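Local coordinates for protein post-proline cleaving enzyme (Rickettsia typhi, PDB 4HVT) that probably cleaves peptides on the carboxyl side of proline, as a serine oligopeptidase of the prolyl oligopeptidase family, at residues 76-81 and 100-105; 248-253 and 403-408; 352-357 and 399-404; 407-412 and 423-428. All coordinates share one frame; numbering follows the deposited sequence.

All four contacts lie in the beta-propeller, on the same side of the chain's centre. Contact 1 belongs to the first blade, and contact 4 is a hairpin of the last. Their centres are about 10 Å apart, and Ile78 packs on Leu411 and Leu425 where these blades meet. Contact 3 joins the last blade to its predecessor, about 12 Å from contact 4 between centres. Contact 2 reaches a more distant blade and shares Ser403 and Tyr404 with contact 3 and Glu407 and Glu408 with contact 4. Lys80 N donates to Glu407 OE2, tying contact 1 to this loop. No segment contains a member of the probable catalytic triad, Ser566, His682 and Asp649.

Contact 1. Residues 76-81 and 100-105; sequences GVIRKG and TLVDNY
Gly81 O takes contacts from Leu101 and Val102. Val102 N donates to Gly81 O over 3.0 Å, with an angle of 161° at the hydrogen. The donor stands above the carbonyl plane, 38° out of it. Leu101 CA adds a CA-H...O contact to Gly81 O at 3.5 Å. The methyl Val102 CG2 also lies 3.5 Å from Gly81 O. Val102 CG1 is anti to the backbone N (chi1 172°), which leaves CG2 beside that N and facing the glycine.

The same methyl has a second neighbour. Ile78 crosses Val102 at about a right angle, and Ile78 CG1 comes within 4.0 Å of Val102 CG2. Val83 of strand 82-87 touches both side chains. That strand runs between 77-79 and 96-101 in the sheet, so the contact spans it from one side to the other.

Tyr105 reaches the far end of segment 76-81. Tyr105 OH comes to 3.5 Å from Gly76 N, but its hydrogen bond goes to Pro74 O. The Tyr105 side chain also touches Val83, and Arg436 of the last blade makes a cation-pi contact with Tyr105. Gly81 has a positive phi, a conformation that favours glycine in the turn between 77-79 and 82-87.

The chemistry is one good backbone bond beside a small apolar patch. It ties Val102, at the start of the weakly bonded helix 102-105, to the turn at Gly81. The tyrosine hydroxyl gives this side of the first blade a further polar tie through Pro74.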
loop_
_atom_site.group_PDB
_atom_site.type_symbol
_atom_site.label_atom_id
_atom_site.label_comp_id
_atom_site.label_asym_id
_atom_site.label_seq_id
_atom_site.Cartn_x
_atom_site.Cartn_y
_atom_site.Cartn_z
ATOM N N GLY A 76 13.226 9.615 6.378
ATOM C CA GLY A 76 12.924 9.511 7.811
ATOM C C GLY A 76 11.815 10.353 8.369
ATOM O O GLY A 76 11.076 10.953 7.633
ATOM N N VAL A 77 11.753 10.375 9.700
ATOM C CA VAL A 77 10.753 11.118 10.479
ATOM C C VAL A 77 11.482 11.737 11.695
ATOM O O VAL A 77 12.330 11.092 12.341
ATOM C CB VAL A 77 9.577 10.209 10.906
ATOM C CG1 VAL A 77 10.020 9.131 11.807
ATOM C CG2 VAL A 77 8.529 11.005 11.616
ATOM N N ILE A 78 11.163 12.999 12.008
ATOM C CA ILE A 78 11.718 13.708 13.131
ATOM C C ILE A 78 10.875 13.508 14.398
ATOM O O ILE A 78 9.659 13.770 14.402
ATOM C CB ILE A 78 11.759 15.212 12.864
ATOM C CG1 ILE A 78 12.767 15.486 11.693
ATOM C CG2 ILE A 78 12.118 15.988 14.136
ATOM C CD1 ILE A 78 12.799 16.902 11.129
ATOM N N ARG A 79 11.549 13.071 15.448
ATOM C CA ARG A 79 11.041 13.102 16.813
ATOM C C ARG A 79 12.110 13.567 17.795
ATOM O O ARG A 79 13.228 13.035 17.835
ATOM C CB ARG A 79 10.510 11.715 17.249
ATOM C CG ARG A 79 9.268 11.212 16.538
ATOM C CD ARG A 79 8.627 10.054 17.292
ATOM N NE ARG A 79 9.533 8.916 17.353
ATOM C CZ ARG A 79 9.761 8.101 16.317
ATOM N NH1 ARG A 79 9.179 8.288 15.146
ATOM N NH2 ARG A 79 10.597 7.095 16.446
ATOM N N LYS A 80 11.768 14.603 18.560
ATOM C CA LYS A 80 12.569 15.124 19.670
ATOM C C LYS A 80 14.049 15.273 19.315
ATOM O O LYS A 80 14.930 14.776 20.001
ATOM C CB LYS A 80 12.354 14.304 20.938
ATOM C CG LYS A 80 10.887 14.289 21.386
ATOM C CD LYS A 80 10.706 13.585 22.711
ATOM C CE LYS A 80 9.230 13.519 23.135
ATOM N NZ LYS A 80 8.369 12.893 22.102
ATOM N N GLY A 81 14.278 15.936 18.184
ATOM C CA GLY A 81 15.640 16.352 17.764
ATOM C C GLY A 81 16.420 15.315 16.978
ATOM O O GLY A 81 17.604 15.519 16.663
ATOM N N THR A 100 19.569 9.591 13.944
ATOM C CA THR A 100 20.649 10.583 13.992
ATOM C C THR A 100 20.091 11.949 14.346
ATOM O O THR A 100 18.935 12.303 14.016
ATOM C CB THR A 100 21.423 10.639 12.654
ATOM O OG1 THR A 100 22.722 11.204 12.850
ATOM C CG2 THR A 100 20.706 11.450 11.635
ATOM N N LEU A 101 20.907 12.758 15.009
ATOM C CA LEU A 101 20.514 14.131 15.287
ATOM C C LEU A 101 20.118 14.855 13.982
ATOM O O LEU A 101 20.751 14.671 12.943
ATOM C CB LEU A 101 21.679 14.850 15.958
ATOM C CG LEU A 101 22.008 14.335 17.382
ATOM C CD1 LEU A 101 23.347 14.817 17.881
ATOM C CD2 LEU A 101 20.906 14.810 18.316
ATOM N N VAL A 102 19.083 15.690 14.060
ATOM C CA VAL A 102 18.563 16.382 12.927
ATOM C C VAL A 102 19.715 17.198 12.299
ATOM O O VAL A 102 19.814 17.278 11.075
ATOM C CB VAL A 102 17.360 17.324 13.270
ATOM C CG1 VAL A 102 16.997 18.165 12.067
ATOM C CG2 VAL A 102 16.120 16.557 13.665
ATOM N N ASP A 103 20.582 17.788 13.125
ATOM C CA ASP A 103 21.716 18.543 12.557
ATOM C C ASP A 103 22.654 17.693 11.670
ATOM O O ASP A 103 23.304 18.231 10.768
ATOM C CB ASP A 103 22.544 19.212 13.643
ATOM C CG ASP A 103 21.961 20.544 14.111
ATOM O OD1 ASP A 103 20.787 20.848 13.854
ATOM O OD2 ASP A 103 22.713 21.317 14.752
ATOM N N ASN A 104 22.785 16.411 11.952
ATOM C CA ASN A 104 23.618 15.513 11.162
ATOM C C ASN A 104 22.971 15.063 9.871
ATOM O O ASN A 104 23.648 14.587 8.985
ATOM C CB ASN A 104 23.963 14.237 11.934
ATOM C CG ASN A 104 24.819 14.499 13.139
ATOM O OD1 ASN A 104 25.583 15.450 13.167
ATOM N ND2 ASN A 104 24.686 13.652 14.150
ATOM N N TYR A 105 21.643 15.159 9.818
ATOM C CA TYR A 105 20.868 14.555 8.708
ATOM C C TYR A 105 21.144 15.271 7.405
ATOM O O TYR A 105 20.925 14.708 6.334
ATOM C CB TYR A 105 19.360 14.549 9.038
ATOM C CG TYR A 105 18.513 13.816 8.061
ATOM C CD1 TYR A 105 18.657 12.413 7.880
ATOM C CD2 TYR A 105 17.505 14.456 7.403
ATOM C CE1 TYR A 105 17.820 11.737 7.025
ATOM C CE2 TYR A 105 16.638 13.781 6.561
ATOM C CZ TYR A 105 16.812 12.419 6.381
ATOM O OH TYR A 105 15.907 11.765 5.575
#

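Contact 2. Residues 248-253 and 403-408; sequences LLSDTI and SYEEEE
Ser250 and Thr252 meet Glu405 and Glu406 in a water-bridged contact between two loops of the propeller. One loop joins strands 242-247 and 257-263. The other joins 398-402 and 410-415 in the last blade. No direct hydrogen bond crosses between the segments.

Glu405 does most of the touching. With its CG anti to the backbone N (chi1 -169°) and the chain extended, the carboxylate reaches out past Ser250. Glu405 OE1 comes 3.3 Å from Ser250 CB. A water accepts from Ser250 N at 3.0 Å and donates to Glu405 OE1 at 2.7 Å. The other oxygen, Glu405 OE2, accepts from Lys299 N and lies 3.8 Å from Ile253 CD1. The carboxylate is thus held at both oxygens.

A second water joins Ser250 OG to Glu406 N, the latter link weak. Ser250 OG is also hydrogen-bonded to Thr252 OG1 at 2.8 Å. On the other branch, Thr252 CG2 meets the aliphatic part of Glu406 and lies 3.7 Å from Glu406 CB. Phe138 touches both Thr252 and Glu406.

A type I turn from Tyr404 to Glu407 presents the two glutamates side by side in sequence. Each loop follows the first strand of its blade, the strand that lines the central channel in a propeller. Loops of non-adjacent blades meeting in this way are consistent with one mouth of the channel in a prolyl oligopeptidase beta-propeller.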
loop_
_atom_site.group_PDB
_atom_site.type_symbol
_atom_site.label_atom_id
_atom_site.label_comp_id
_atom_site.label_asym_id
_atom_site.label_seq_id
_atom_site.Cartn_x
_atom_site.Cartn_y
_atom_site.Cartn_z
ATOM N N LEU A 248 -7.834 9.202 18.674
ATOM C CA LEU A 248 -8.689 10.157 17.980
ATOM C C LEU A 248 -7.972 11.488 17.618
ATOM O O LEU A 248 -8.087 12.018 16.507
ATOM C CB LEU A 248 -9.943 10.437 18.794
ATOM C CG LEU A 248 -10.990 11.393 18.247
ATOM C CD1 LEU A 248 -11.572 10.841 16.948
ATOM C CD2 LEU A 248 -12.118 11.627 19.231
ATOM N N LEU A 249 -7.254 11.978 18.611
ATOM C CA LEU A 249 -6.490 13.261 18.537
ATOM C C LEU A 249 -5.016 13.013 18.744
ATOM O O LEU A 249 -4.586 11.905 19.004
ATOM C CB LEU A 249 -6.957 14.266 19.579
ATOM C CG LEU A 249 -8.473 14.472 19.658
ATOM C CD1 LEU A 249 -8.875 15.403 20.752
ATOM C CD2 LEU A 249 -8.968 15.020 18.305
ATOM N N SER A 250 -4.199 14.064 18.570
ATOM C CA SER A 250 -2.805 13.996 18.983
ATOM C C SER A 250 -2.738 13.705 20.495
ATOM O O SER A 250 -3.506 14.257 21.207
ATOM C CB SER A 250 -2.162 15.376 18.754
ATOM O OG SER A 250 -0.861 15.415 19.333
ATOM N N ASP A 251 -1.807 12.874 20.962
ATOM C CA ASP A 251 -1.556 12.660 22.373
ATOM C C ASP A 251 -1.320 14.008 23.085
ATOM O O ASP A 251 -1.538 14.124 24.260
ATOM C CB ASP A 251 -0.335 11.797 22.618
ATOM C CG ASP A 251 -0.590 10.311 22.424
ATOM O OD1 ASP A 251 -1.629 9.832 22.900
ATOM O OD2 ASP A 251 0.267 9.613 21.853
ATOM N N THR A 252 -0.812 15.022 22.359
ATOM C CA THR A 252 -0.553 16.291 23.038
ATOM C C THR A 252 -1.837 17.019 23.419
ATOM O O THR A 252 -1.796 17.967 24.233
ATOM C CB THR A 252 0.291 17.297 22.208
ATOM O OG1 THR A 252 -0.415 17.614 21.001
ATOM C CG2 THR A 252 1.642 16.723 21.859
ATOM N N ILE A 253 -2.949 16.619 22.831
ATOM C CA ILE A 253 -4.260 17.161 23.132
ATOM C C ILE A 253 -5.036 16.191 24.023
ATOM O O ILE A 253 -5.647 16.627 25.005
ATOM C CB ILE A 253 -4.997 17.407 21.817
ATOM C CG1 ILE A 253 -4.085 18.194 20.832
ATOM C CG2 ILE A 253 -6.318 18.104 22.055
ATOM C CD1 ILE A 253 -3.783 19.624 21.220
ATOM N N SER A 403 5.117 13.911 9.747
ATOM C CA SER A 403 4.994 14.983 10.750
ATOM C C SER A 403 4.121 14.500 11.879
ATOM O O SER A 403 3.405 13.490 11.734
ATOM C CB SER A 403 4.404 16.268 10.175
ATOM O OG SER A 403 3.006 16.115 9.886
ATOM N N TYR A 404 4.211 15.238 12.967
ATOM C CA TYR A 404 3.366 15.009 14.173
ATOM C C TYR A 404 2.972 16.334 14.766
ATOM O O TYR A 404 3.726 17.314 14.752
ATOM C CB TYR A 404 4.137 14.291 15.270
ATOM C CG TYR A 404 4.755 12.972 14.953
ATOM C CD1 TYR A 404 4.058 11.813 15.072
ATOM C CD2 TYR A 404 6.092 12.910 14.626
ATOM C CE1 TYR A 404 4.652 10.580 14.831
ATOM C CE2 TYR A 404 6.701 11.701 14.369
ATOM C CZ TYR A 404 5.990 10.552 14.478
ATOM O OH TYR A 404 6.594 9.334 14.227
ATOM N N GLU A 405 1.777 16.399 15.314
ATOM C CA GLU A 405 1.354 17.636 15.968
ATOM C C GLU A 405 2.284 17.962 17.144
ATOM O O GLU A 405 2.344 19.103 17.556
ATOM C CB GLU A 405 -0.121 17.517 16.434
ATOM C CG GLU A 405 -0.729 18.823 16.879
ATOM C CD GLU A 405 -2.244 18.791 17.039
ATOM O OE1 GLU A 405 -2.886 17.786 16.642
ATOM O OE2 GLU A 405 -2.741 19.787 17.613
ATOM N N GLU A 406 2.970 16.982 17.703
ATOM C CA GLU A 406 3.889 17.252 18.816
ATOM C C GLU A 406 5.102 18.091 18.339
ATOM O O GLU A 406 5.708 18.804 19.125
ATOM C CB GLU A 406 4.388 15.988 19.480
ATOM C CG GLU A 406 5.229 16.345 20.703
ATOM C CD GLU A 406 5.460 15.220 21.661
ATOM O OE1 GLU A 406 4.763 14.195 21.563
ATOM O OE2 GLU A 406 6.356 15.396 22.509
ATOM N N GLU A 407 5.443 18.004 17.066
ATOM C CA GLU A 407 6.665 18.578 16.518
ATOM C C GLU A 407 6.361 19.819 15.653
ATOM O O GLU A 407 5.473 19.805 14.782
ATOM C CB GLU A 407 7.381 17.515 15.649
ATOM C CG GLU A 407 7.889 16.318 16.425
ATOM C CD GLU A 407 9.068 16.631 17.332
ATOM O OE1 GLU A 407 9.792 17.636 17.112
ATOM O OE2 GLU A 407 9.272 15.854 18.275
ATOM N N GLU A 408 7.135 20.891 15.847
ATOM C CA GLU A 408 7.100 22.048 14.944
ATOM C C GLU A 408 7.683 21.758 13.541
ATOM O O GLU A 408 7.193 22.304 12.597
ATOM C CB GLU A 408 7.893 23.221 15.547
ATOM C CG GLU A 408 7.141 23.762 16.759
ATOM C CD GLU A 408 7.880 24.797 17.553
ATOM O OE1 GLU A 408 9.129 24.757 17.577
ATOM O OE2 GLU A 408 7.186 25.642 18.174
HETATM O O HOH W 1 -5.166 16.742 17.532
HETATM O O HOH W 2 1.600 14.252 18.046
#

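Contact 3. Residues 352-357 and 399-404; sequences FNFIST and FGMSSY
Phe354 and Phe399 meet rim to rim, neither ring over the face of the other. Their planes differ by 21° and their centroids are 5.9 Å apart. Phe354 CZ comes in at the edge of the Phe399 ring, near its plane, and lies 3.5 Å from Phe399 CD2. The two side chains cross at about a right angle. Phe354 CG sits between the backbone N and the carbonyl carbon (chi1 65°), a position from which the ring is carried toward strand 398-402. In the plane of the Phe354 ring, at its edge, lie Phe399 O and a water. That water accepts from Asn353 ND2 at 3.0 Å and gives a weak bond to Phe399 O.

Met401 approaches the same phenylalanine slantwise, with Met401 CG 3.8 Å from Phe354 CE1. Its sulphur then lies beside the next inward-facing residue, Met401 SD being 3.7 Å from Ser356 CB.

There the contact turns polar. Ser403 OG donates to Thr357 O over 2.6 Å, from well above the carbonyl plane. Ser356 OG lies 2.7 Å from Ser403 OG. Ser403 OG is thus close to polar atoms of both Ser356 and Thr357.

The strand axes come no nearer than 8.1 Å, and no backbone-to-backbone hydrogen bond joins them. Side chains, with a water at one end, bridge the two sheets. Strand 350-357 pairs with 362-368, where Asn353 and Phe354 form a classic beta bulge opposite Ala365. Strand 398-402 pairs with 410-415. The two are first strands of successive propeller blades.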
loop_
_atom_site.group_PDB
_atom_site.type_symbol
_atom_site.label_atom_id
_atom_site.label_comp_id
_atom_site.label_asym_id
_atom_site.label_seq_id
_atom_site.Cartn_x
_atom_site.Cartn_y
_atom_site.Cartn_z
ATOM N N PHE A 352 -8.848 14.718 -3.015
ATOM C CA PHE A 352 -8.126 14.673 -1.774
ATOM C C PHE A 352 -7.029 13.610 -1.690
ATOM O O PHE A 352 -7.201 12.458 -2.140
ATOM C CB PHE A 352 -9.143 14.446 -0.641
ATOM C CG PHE A 352 -8.511 14.283 0.718
ATOM C CD1 PHE A 352 -8.125 15.397 1.443
ATOM C CD2 PHE A 352 -8.326 13.028 1.283
ATOM C CE1 PHE A 352 -7.581 15.251 2.740
ATOM C CE2 PHE A 352 -7.807 12.872 2.555
ATOM C CZ PHE A 352 -7.369 13.985 3.274
ATOM N N ASN A 353 -5.863 13.956 -1.136
ATOM C CA ASN A 353 -4.834 12.995 -0.885
ATOM C C ASN A 353 -4.678 12.683 0.622
ATOM O O ASN A 353 -5.024 11.570 1.086
ATOM C CB ASN A 353 -3.519 13.387 -1.558
ATOM C CG ASN A 353 -2.457 12.308 -1.489
ATOM O OD1 ASN A 353 -2.725 11.131 -1.199
ATOM N ND2 ASN A 353 -1.204 12.717 -1.742
ATOM N N PHE A 354 -4.183 13.645 1.380
ATOM C CA PHE A 354 -4.004 13.453 2.804
ATOM C C PHE A 354 -3.999 14.759 3.578
ATOM O O PHE A 354 -3.767 15.833 3.018
ATOM C CB PHE A 354 -2.747 12.603 3.158
ATOM C CG PHE A 354 -1.429 13.222 2.794
ATOM C CD1 PHE A 354 -0.885 14.220 3.603
ATOM C CD2 PHE A 354 -0.729 12.799 1.668
ATOM C CE1 PHE A 354 0.349 14.799 3.290
ATOM C CE2 PHE A 354 0.518 13.330 1.371
ATOM C CZ PHE A 354 1.044 14.350 2.179
ATOM N N ILE A 355 -4.230 14.612 4.887
ATOM C CA ILE A 355 -3.931 15.658 5.906
ATOM C C ILE A 355 -2.700 15.226 6.711
ATOM O O ILE A 355 -2.537 14.045 7.021
ATOM C CB ILE A 355 -5.093 15.801 6.873
ATOM C CG1 ILE A 355 -6.279 16.520 6.214
ATOM C CG2 ILE A 355 -4.762 16.504 8.187
ATOM C CD1 ILE A 355 -6.154 18.020 6.157
ATOM N N SER A 356 -1.826 16.179 7.065
ATOM C CA SER A 356 -0.727 15.872 7.981
ATOM C C SER A 356 -0.596 17.107 8.866
ATOM O O SER A 356 -0.838 18.232 8.401
ATOM C CB SER A 356 0.557 15.569 7.236
ATOM O OG SER A 356 1.487 14.846 8.025
ATOM N N THR A 357 -0.215 16.903 10.107
ATOM C CA THR A 357 -0.299 17.981 11.069
ATOM C C THR A 357 1.065 18.221 11.716
ATOM O O THR A 357 1.806 17.242 11.962
ATOM C CB THR A 357 -1.331 17.573 12.175
ATOM O OG1 THR A 357 -2.605 17.302 11.539
ATOM C CG2 THR A 357 -1.543 18.668 13.119
ATOM N N PHE A 399 4.094 14.704 -3.911
ATOM C CA PHE A 399 4.342 15.204 -2.563
ATOM C C PHE A 399 4.129 14.151 -1.502
ATOM O O PHE A 399 3.157 13.405 -1.528
ATOM C CB PHE A 399 3.424 16.388 -2.298
ATOM C CG PHE A 399 3.587 17.040 -0.948
ATOM C CD1 PHE A 399 4.482 18.073 -0.764
ATOM C CD2 PHE A 399 2.759 16.669 0.113
ATOM C CE1 PHE A 399 4.605 18.706 0.494
ATOM C CE2 PHE A 399 2.841 17.297 1.338
ATOM C CZ PHE A 399 3.776 18.310 1.546
ATOM N N GLY A 400 5.040 14.121 -0.528
ATOM C CA GLY A 400 4.873 13.306 0.638
ATOM C C GLY A 400 5.463 13.976 1.837
ATOM O O GLY A 400 6.274 14.939 1.709
ATOM N N MET A 401 5.054 13.506 3.011
ATOM C CA MET A 401 5.650 14.081 4.226
ATOM C C MET A 401 5.427 13.193 5.451
ATOM O O MET A 401 4.550 12.362 5.444
ATOM C CB MET A 401 5.141 15.498 4.495
ATOM C CG MET A 401 3.688 15.588 4.974
ATOM S SD MET A 401 3.139 17.306 5.147
ATOM C CE MET A 401 3.847 17.870 6.607
ATOM N N SER A 402 6.265 13.439 6.463
ATOM C CA SER A 402 6.099 12.833 7.799
ATOM C C SER A 402 6.048 13.987 8.794
ATOM O O SER A 402 6.806 14.943 8.687
ATOM C CB SER A 402 7.255 11.897 8.150
ATOM O OG SER A 402 8.533 12.489 8.144
ATOM N N SER A 403 5.117 13.911 9.747
ATOM C CA SER A 403 4.994 14.983 10.750
ATOM C C SER A 403 4.121 14.500 11.879
ATOM O O SER A 403 3.405 13.490 11.734
ATOM C CB SER A 403 4.404 16.268 10.175
ATOM O OG SER A 403 3.006 16.115 9.886
ATOM N N TYR A 404 4.211 15.238 12.967
ATOM C CA TYR A 404 3.366 15.009 14.173
ATOM C C TYR A 404 2.972 16.334 14.766
ATOM O O TYR A 404 3.726 17.314 14.752
ATOM C CB TYR A 404 4.137 14.291 15.270
ATOM C CG TYR A 404 4.755 12.972 14.953
ATOM C CD1 TYR A 404 4.058 11.813 15.072
ATOM C CD2 TYR A 404 6.092 12.910 14.626
ATOM C CE1 TYR A 404 4.652 10.580 14.831
ATOM C CE2 TYR A 404 6.701 11.701 14.369
ATOM C CZ TYR A 404 5.990 10.552 14.478
ATOM O OH TYR A 404 6.594 9.334 14.227
HETATM O O HOH W 3 1.081 10.807 -1.507
#

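Contact 4. Residues 407-412 and 423-428; sequences EEEALI and IYLWVK
Ile412 and Tyr424 form the tight end of this antiparallel hairpin. Ile412 N donates to Tyr424 O, and Tyr424 N donates to Ile412 O, each over 2.8 Å and nearly straight. Both donors lie in the plane of the carbonyl they bind. Ile412 O also sits at the edge of the Tyr424 ring, in its plane. Trp426 N donates to Ala410 O at 2.8 Å, but its partner bond, Ala410 N to Trp426 O, is weak at 3.4 Å. Glu409 CA adds a CA-H...O contact to Trp426 O at 3.2 Å.

Ile412 and Trp426 lie side by side, pointing the same way, with Ile412 CD1 4.1 Å from Trp426 CB. On the other face Leu411 CD2 touches Leu425 CD1 at 4.0 Å. Ile78 of the first blade covers this leucine pair. Phe363 packs edge-to-face with Trp426.

Toward Glu408 and Lys428 the backbone pairing gives out. A water links Glu408 O to Trp426 NE1, donating to the first and accepting from the second at 2.8 Å. The lysine meets the acids through its carbon chain: Glu408 OE1 is near Lys428 CD, yet 5.3 Å from Lys428 NZ. Glu408 has its salt bridge with Lys359 instead.

The chemistry therefore changes along the hairpin. Straight backbone bonds and apolar side chains hold the buried end. At the other, a water and carbon-chain contacts of Lys428 do the joining, the ammonium being too far from Glu408 for a salt bridge.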
loop_
_atom_site.group_PDB
_atom_site.type_symbol
_atom_site.label_atom_id
_atom_site.label_comp_id
_atom_site.label_asym_id
_atom_site.label_seq_id
_atom_site.Cartn_x
_atom_site.Cartn_y
_atom_site.Cartn_z
ATOM N N GLU A 407 5.443 18.004 17.066
ATOM C CA GLU A 407 6.665 18.578 16.518
ATOM C C GLU A 407 6.361 19.819 15.653
ATOM O O GLU A 407 5.473 19.805 14.782
ATOM C CB GLU A 407 7.381 17.515 15.649
ATOM C CG GLU A 407 7.889 16.318 16.425
ATOM C CD GLU A 407 9.068 16.631 17.332
ATOM O OE1 GLU A 407 9.792 17.636 17.112
ATOM O OE2 GLU A 407 9.272 15.854 18.275
ATOM N N GLU A 408 7.135 20.891 15.847
ATOM C CA GLU A 408 7.100 22.048 14.944
ATOM C C GLU A 408 7.683 21.758 13.541
ATOM O O GLU A 408 7.193 22.304 12.597
ATOM C CB GLU A 408 7.893 23.221 15.547
ATOM C CG GLU A 408 7.141 23.762 16.759
ATOM C CD GLU A 408 7.880 24.797 17.553
ATOM O OE1 GLU A 408 9.129 24.757 17.577
ATOM O OE2 GLU A 408 7.186 25.642 18.174
ATOM N N GLU A 409 8.718 20.930 13.469
ATOM C CA GLU A 409 9.408 20.607 12.228
ATOM C C GLU A 409 8.921 19.288 11.635
ATOM O O GLU A 409 8.415 18.412 12.316
ATOM C CB GLU A 409 10.916 20.548 12.437
ATOM C CG GLU A 409 11.486 21.895 12.850
ATOM C CD GLU A 409 13.029 21.907 12.958
ATOM O OE1 GLU A 409 13.680 20.869 13.214
ATOM O OE2 GLU A 409 13.592 23.000 12.817
ATOM N N ALA A 410 9.125 19.143 10.339
ATOM C CA ALA A 410 8.609 18.007 9.572
ATOM C C ALA A 410 9.549 17.777 8.375
ATOM O O ALA A 410 10.287 18.683 8.002
ATOM C CB ALA A 410 7.197 18.296 9.068
ATOM N N LEU A 411 9.504 16.589 7.816
ATOM C CA LEU A 411 10.249 16.256 6.593
ATOM C C LEU A 411 9.318 16.054 5.435
ATOM O O LEU A 411 8.350 15.262 5.521
ATOM C CB LEU A 411 11.149 15.053 6.766
ATOM C CG LEU A 411 12.280 15.257 7.795
ATOM C CD1 LEU A 411 12.939 13.947 8.144
ATOM C CD2 LEU A 411 13.313 16.275 7.292
ATOM N N ILE A 412 9.606 16.760 4.353
ATOM C CA ILE A 412 8.758 16.793 3.153
ATOM C C ILE A 412 9.566 16.141 2.035
ATOM O O ILE A 412 10.766 16.408 1.941
ATOM C CB ILE A 412 8.383 18.261 2.786
ATOM C CG1 ILE A 412 7.125 18.781 3.575
ATOM C CG2 ILE A 412 8.027 18.398 1.329
ATOM C CD1 ILE A 412 7.265 18.676 5.015
ATOM N N ILE A 423 14.523 15.882 -0.220
ATOM C CA ILE A 423 13.928 15.952 1.156
ATOM C C ILE A 423 14.145 17.359 1.669
ATOM O O ILE A 423 15.272 17.916 1.587
ATOM C CB ILE A 423 14.581 14.987 2.146
ATOM C CG1 ILE A 423 14.650 13.561 1.557
ATOM C CG2 ILE A 423 13.825 14.993 3.500
ATOM C CD1 ILE A 423 15.260 12.533 2.494
ATOM N N TYR A 424 13.059 17.966 2.156
ATOM C CA TYR A 424 13.063 19.281 2.702
ATOM C C TYR A 424 12.675 19.280 4.166
ATOM O O TYR A 424 11.848 18.462 4.560
ATOM C CB TYR A 424 12.103 20.185 1.953
ATOM C CG TYR A 424 12.226 20.240 0.479
ATOM C CD1 TYR A 424 11.711 19.232 -0.327
ATOM C CD2 TYR A 424 12.830 21.340 -0.153
ATOM C CE1 TYR A 424 11.798 19.326 -1.705
ATOM C CE2 TYR A 424 12.912 21.409 -1.496
ATOM C CZ TYR A 424 12.433 20.395 -2.277
ATOM O OH TYR A 424 12.531 20.481 -3.680
ATOM N N LEU A 425 13.300 20.161 4.957
ATOM C CA LEU A 425 12.939 20.375 6.316
ATOM C C LEU A 425 11.950 21.521 6.356
ATOM O O LEU A 425 12.212 22.620 5.871
ATOM C CB LEU A 425 14.138 20.741 7.151
ATOM C CG LEU A 425 13.937 21.002 8.648
ATOM C CD1 LEU A 425 13.509 19.715 9.372
ATOM C CD2 LEU A 425 15.233 21.548 9.234
ATOM N N TRP A 426 10.801 21.278 6.965
ATOM C CA TRP A 426 9.888 22.365 7.287
ATOM C C TRP A 426 10.322 22.948 8.608
ATOM O O TRP A 426 10.272 22.289 9.628
ATOM C CB TRP A 426 8.451 21.814 7.380
ATOM C CG TRP A 426 7.383 22.821 7.762
ATOM C CD1 TRP A 426 6.811 22.951 9.019
ATOM C CD2 TRP A 426 6.718 23.775 6.921
ATOM N NE1 TRP A 426 5.832 23.929 8.992
ATOM C CE2 TRP A 426 5.768 24.468 7.740
ATOM C CE3 TRP A 426 6.846 24.147 5.576
ATOM C CZ2 TRP A 426 4.906 25.449 7.225
ATOM C CZ3 TRP A 426 6.017 25.126 5.071
ATOM C CH2 TRP A 426 5.046 25.778 5.905
ATOM N N VAL A 427 10.710 24.210 8.575
ATOM C CA VAL A 427 11.277 24.885 9.732
ATOM C C VAL A 427 10.216 25.698 10.441
ATOM O O VAL A 427 9.089 25.901 9.953
ATOM C CB VAL A 427 12.522 25.726 9.382
ATOM C CG1 VAL A 427 13.601 24.788 8.869
ATOM C CG2 VAL A 427 12.192 26.772 8.362
ATOM N N LYS A 428 10.574 26.136 11.626
ATOM C CA LYS A 428 9.584 26.724 12.533
ATOM C C LYS A 428 9.070 28.067 12.063
ATOM O O LYS A 428 8.002 28.483 12.513
ATOM C CB LYS A 428 10.120 26.886 13.954
ATOM C CG LYS A 428 11.188 25.885 14.364
ATOM C CD LYS A 428 11.872 26.333 15.651
ATOM C CE LYS A 428 12.715 27.580 15.464
ATOM N NZ LYS A 428 12.964 28.251 16.765
HETATM O O HOH W 4 4.854 24.044 11.625
#